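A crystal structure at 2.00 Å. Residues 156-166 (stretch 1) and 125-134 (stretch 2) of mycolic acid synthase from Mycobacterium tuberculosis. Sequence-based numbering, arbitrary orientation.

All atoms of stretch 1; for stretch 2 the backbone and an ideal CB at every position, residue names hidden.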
# COMPACT_ATOMS: atom_id res chain seq x y z
N ARG A 156 -0.14 -20.19 -4.65
CA ARG A 156 0.11 -21.50 -4.07
C ARG A 156 -0.09 -21.58 -2.55
O ARG A 156 -0.17 -22.66 -1.98
CB ARG A 156 1.50 -21.98 -4.48
CG ARG A 156 1.62 -22.22 -6.00
CD ARG A 156 3.04 -22.58 -6.46
NE ARG A 156 3.08 -22.95 -7.88
CZ ARG A 156 4.18 -23.31 -8.53
NH1 ARG A 156 5.35 -23.35 -7.89
NH2 ARG A 156 4.13 -23.63 -9.82
N THR A 157 -0.18 -20.43 -1.89
CA THR A 157 -0.36 -20.42 -0.44
C THR A 157 -1.84 -20.35 -0.09
O THR A 157 -2.24 -20.73 1.01
CB THR A 157 0.35 -19.22 0.19
OG1 THR A 157 -0.13 -18.01 -0.40
CG2 THR A 157 1.85 -19.33 -0.02
N LEU A 158 -2.65 -19.87 -1.03
CA LEU A 158 -4.08 -19.72 -0.85
C LEU A 158 -4.83 -21.02 -1.05
O LEU A 158 -4.37 -21.90 -1.78
CB LEU A 158 -4.63 -18.68 -1.82
CG LEU A 158 -4.20 -17.23 -1.59
CD1 LEU A 158 -4.67 -16.35 -2.75
CD2 LEU A 158 -4.75 -16.76 -0.25
N PRO A 159 -6.00 -21.15 -0.42
CA PRO A 159 -6.84 -22.34 -0.53
C PRO A 159 -7.74 -22.26 -1.76
O PRO A 159 -7.77 -21.24 -2.45
CB PRO A 159 -7.63 -22.33 0.77
CG PRO A 159 -7.87 -20.86 0.97
CD PRO A 159 -6.52 -20.25 0.63
N ALA A 160 -8.47 -23.34 -2.02
CA ALA A 160 -9.38 -23.39 -3.16
C ALA A 160 -10.27 -22.16 -3.25
O ALA A 160 -10.45 -21.60 -4.33
CB ALA A 160 -10.25 -24.64 -3.07
N ASP A 161 -10.84 -21.74 -2.12
CA ASP A 161 -11.71 -20.56 -2.10
C ASP A 161 -10.99 -19.31 -1.60
O ASP A 161 -11.61 -18.40 -1.07
CB ASP A 161 -12.94 -20.82 -1.21
CG ASP A 161 -12.56 -21.27 0.19
OD1 ASP A 161 -11.72 -20.62 0.84
OD2 ASP A 161 -13.14 -22.29 0.65
N GLY A 162 -9.68 -19.28 -1.80
CA GLY A 162 -8.92 -18.13 -1.36
C GLY A 162 -9.00 -16.94 -2.29
O GLY A 162 -9.36 -17.05 -3.47
N LYS A 163 -8.67 -15.78 -1.74
CA LYS A 163 -8.68 -14.55 -2.51
C LYS A 163 -7.64 -13.64 -1.91
O LYS A 163 -7.31 -13.75 -0.73
CB LYS A 163 -10.06 -13.89 -2.47
CG LYS A 163 -10.72 -13.85 -1.10
CD LYS A 163 -11.69 -15.01 -0.91
CE LYS A 163 -12.90 -14.89 -1.84
NZ LYS A 163 -13.86 -16.03 -1.71
N MET A 164 -7.10 -12.77 -2.75
CA MET A 164 -6.10 -11.80 -2.34
C MET A 164 -6.60 -10.44 -2.78
O MET A 164 -7.24 -10.31 -3.84
CB MET A 164 -4.75 -12.11 -3.00
CG MET A 164 -3.71 -10.96 -2.97
SD MET A 164 -1.98 -11.50 -3.28
CE MET A 164 -2.02 -11.94 -5.01
N LEU A 165 -6.35 -9.43 -1.96
CA LEU A 165 -6.73 -8.07 -2.31
C LEU A 165 -5.39 -7.41 -2.56
O LEU A 165 -4.59 -7.26 -1.65
CB LEU A 165 -7.45 -7.36 -1.15
CG LEU A 165 -7.97 -5.93 -1.41
CD1 LEU A 165 -6.81 -4.95 -1.50
CD2 LEU A 165 -8.81 -5.90 -2.69
N LEU A 166 -5.16 -7.02 -3.81
CA LEU A 166 -3.92 -6.38 -4.22
C LEU A 166 -4.24 -4.91 -4.49
O LEU A 166 -4.99 -4.61 -5.40
CB LEU A 166 -3.40 -7.04 -5.51
CG LEU A 166 -1.91 -7.13 -5.82
CD1 LEU A 166 -1.71 -7.10 -7.34
CD2 LEU A 166 -1.14 -6.02 -5.16
N UNK A 125 10.25 -15.59 0.79
CA UNK A 125 10.56 -16.64 1.76
C UNK A 125 9.37 -17.23 2.50
O UNK A 125 9.53 -18.19 3.26
CB UNK A 125 11.54 -16.09 2.79
N UNK A 126 8.18 -16.67 2.30
CA UNK A 126 6.99 -17.17 2.97
C UNK A 126 6.33 -18.31 2.20
O UNK A 126 6.04 -18.19 1.02
CB UNK A 126 5.99 -16.03 3.17
N UNK A 127 6.08 -19.42 2.88
CA UNK A 127 5.48 -20.58 2.23
C UNK A 127 4.57 -21.37 3.17
O UNK A 127 4.67 -22.59 3.27
CB UNK A 127 6.58 -21.50 1.69
N UNK A 128 3.68 -20.66 3.86
CA UNK A 128 2.75 -21.29 4.78
C UNK A 128 1.33 -21.12 4.28
O UNK A 128 1.00 -20.09 3.70
CB UNK A 128 2.90 -20.71 6.19
N UNK A 129 0.48 -22.13 4.49
CA UNK A 129 -0.92 -22.05 4.05
C UNK A 129 -1.71 -21.02 4.86
O UNK A 129 -1.76 -21.09 6.08
CB UNK A 129 -1.59 -23.42 4.17
N UNK A 130 -2.32 -20.06 4.18
CA UNK A 130 -3.15 -19.05 4.84
C UNK A 130 -4.49 -19.02 4.11
O UNK A 130 -4.58 -19.51 2.98
CB UNK A 130 -2.48 -17.67 4.84
N UNK A 131 -5.51 -18.46 4.73
CA UNK A 131 -6.84 -18.41 4.12
C UNK A 131 -7.05 -17.28 3.13
O UNK A 131 -7.72 -17.45 2.11
CB UNK A 131 -7.90 -18.30 5.22
N UNK A 132 -6.49 -16.12 3.44
CA UNK A 132 -6.65 -14.93 2.62
C UNK A 132 -5.38 -14.10 2.67
O UNK A 132 -4.54 -14.30 3.54
CB UNK A 132 -7.85 -14.10 3.08
N UNK A 133 -5.26 -13.16 1.73
CA UNK A 133 -4.09 -12.30 1.65
C UNK A 133 -4.49 -10.87 1.32
O UNK A 133 -5.44 -10.64 0.57
CB UNK A 133 -3.11 -12.83 0.60
N UNK A 134 -3.76 -9.92 1.89
CA UNK A 134 -4.00 -8.51 1.64
C UNK A 134 -2.63 -7.87 1.45
O UNK A 134 -1.70 -8.14 2.21
CB UNK A 134 -4.79 -7.85 2.78

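Position 125 has nothing of stretch 1 within 5.5 Å of its ideal CB, so the visible atoms set no preference; the residue is Lys125, which makes no contact with stretch 1. Position 126 is equally unconstrained at CB, which points sideways. It is Phe126, whose ring (chi1 t) turns back until its end comes nearer to stretch 1.

At 127 the CB points away, 5.5 Å from Thr157 CG2, and many side chains would fit; Asp127 occupies it. The CB of 128 also points away, leaving the choice open. The residue is Glu128, and its contact is through the backbone: Glu128 O lies 3.7 Å from Thr157 CB.

Position 129, with phi/psi of -69/124, allows proline among many others, and its CB points away from stretch 1. Pro129 is found there, its CA 3.6 Å from Thr157 O in a CA-H...O contact. At 130 the backbone nitrogen must stay free to donate, 3.2 Å from Thr157 O, which rules out proline; the sideways CB, 4.9 Å from Thr157 O, has Leu158 CD2 a little farther off, within reach of a branch, so a small or beta-branched apolar group would suit, though others are not excluded. Val130 N makes that hydrogen bond (158°), and Val130 CG2 meets Leu158 CD2 at 4.4 Å.

The CB of 131 points away, 5.0 Å from Pro159 CG, so polar residues are as plausible as small ones. It is Asp131, whose backbone O packs 3.4 Å from Pro159 CD.

At 132 the CB lies on the same sheet face as Lys163, but the carboxylate of Asp161 lies beyond, within range of a long cationic side chain; the lysine amine on this side counts against a cation and makes a neutral polar chain a fair alternative. Arg132, bent by chi1 m and chi2 m, reaches the carboxylate: NH1 forms a salt bridge with Asp161 OD1 at 3.3 Å, whose hydrogen bond is weak (133°). Arg132 NH1 also donates to Asp131 O at 2.9 Å and 172°, tying the guanidinium back to the backbone of the preceding residue. Lys163 CD and Asp161 O lie over one guanidinium face, and Lys163 NZ ends 4.2 Å from Arg132 NH2, a like-charge approach.

Position 133 pairs with Met164 in the parallel register. Its ideal CB is 4.0 Å from Met164 CB and 4.3 Å from Leu158 CD2, an apolar setting suited to leucine, isoleucine, valine or methionine. Ile133 fills it: CG1 touches Leu158 CD2 at 3.6 Å, CG2 reaches Met164 SD at 3.7 Å, and CD1 approaches Thr157 OG1 at 3.6 Å. Its backbone bonds twice, Ile133 N to Lys163 O (3.3 Å) and Ile133 O from Leu165 N (2.9 Å).

At 134 the CB shares a sheet face with Leu165, favouring aliphatic, often beta-branched, residues. Val134 CG2 meets Leu165 CB at 4.5 Å.

Stretch 2, residues 125-134: KFDEPVDRIV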
# COMPACT_ATOMS: atom_id res chain seq x y z
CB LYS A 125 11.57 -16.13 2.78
CG LYS A 125 12.89 -15.69 2.17
CD LYS A 125 13.93 -15.47 3.26
CE LYS A 125 15.29 -15.11 2.68
NZ LYS A 125 16.32 -15.07 3.75
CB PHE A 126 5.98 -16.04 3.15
CG PHE A 126 4.78 -16.42 3.96
CD1 PHE A 126 4.81 -16.32 5.35
CD2 PHE A 126 3.64 -16.91 3.34
CE1 PHE A 126 3.71 -16.70 6.11
CE2 PHE A 126 2.54 -17.30 4.10
CZ PHE A 126 2.58 -17.19 5.48
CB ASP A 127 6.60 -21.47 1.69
CG ASP A 127 6.12 -22.47 0.65
OD1 ASP A 127 6.99 -23.09 -0.00
OD2 ASP A 127 4.89 -22.63 0.49
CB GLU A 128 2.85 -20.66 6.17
CG GLU A 128 4.19 -20.80 6.84
CD GLU A 128 4.28 -19.94 8.07
OE1 GLU A 128 3.26 -19.83 8.78
OE2 GLU A 128 5.37 -19.38 8.33
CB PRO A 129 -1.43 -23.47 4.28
CG PRO A 129 -0.19 -24.31 4.16
CD PRO A 129 0.82 -23.50 4.91
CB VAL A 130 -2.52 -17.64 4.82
CG1 VAL A 130 -1.19 -17.66 5.54
CG2 VAL A 130 -2.36 -17.15 3.38
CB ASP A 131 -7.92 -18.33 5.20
CG ASP A 131 -7.99 -19.57 6.06
OD1 ASP A 131 -8.20 -20.67 5.50
OD2 ASP A 131 -7.83 -19.44 7.29
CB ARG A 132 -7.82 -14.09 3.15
CG ARG A 132 -9.16 -14.83 3.26
CD ARG A 132 -9.72 -15.15 1.89
NE ARG A 132 -11.11 -15.59 1.94
CZ ARG A 132 -11.51 -16.85 2.13
NH1 ARG A 132 -10.63 -17.83 2.28
NH2 ARG A 132 -12.80 -17.13 2.15
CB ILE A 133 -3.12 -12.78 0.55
CG1 ILE A 133 -2.56 -14.15 0.91
CG2 ILE A 133 -1.96 -11.78 0.37
CD1 ILE A 133 -1.74 -14.77 -0.23
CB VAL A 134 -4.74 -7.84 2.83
CG1 VAL A 134 -3.88 -7.91 4.11
CG2 VAL A 134 -5.06 -6.39 2.49
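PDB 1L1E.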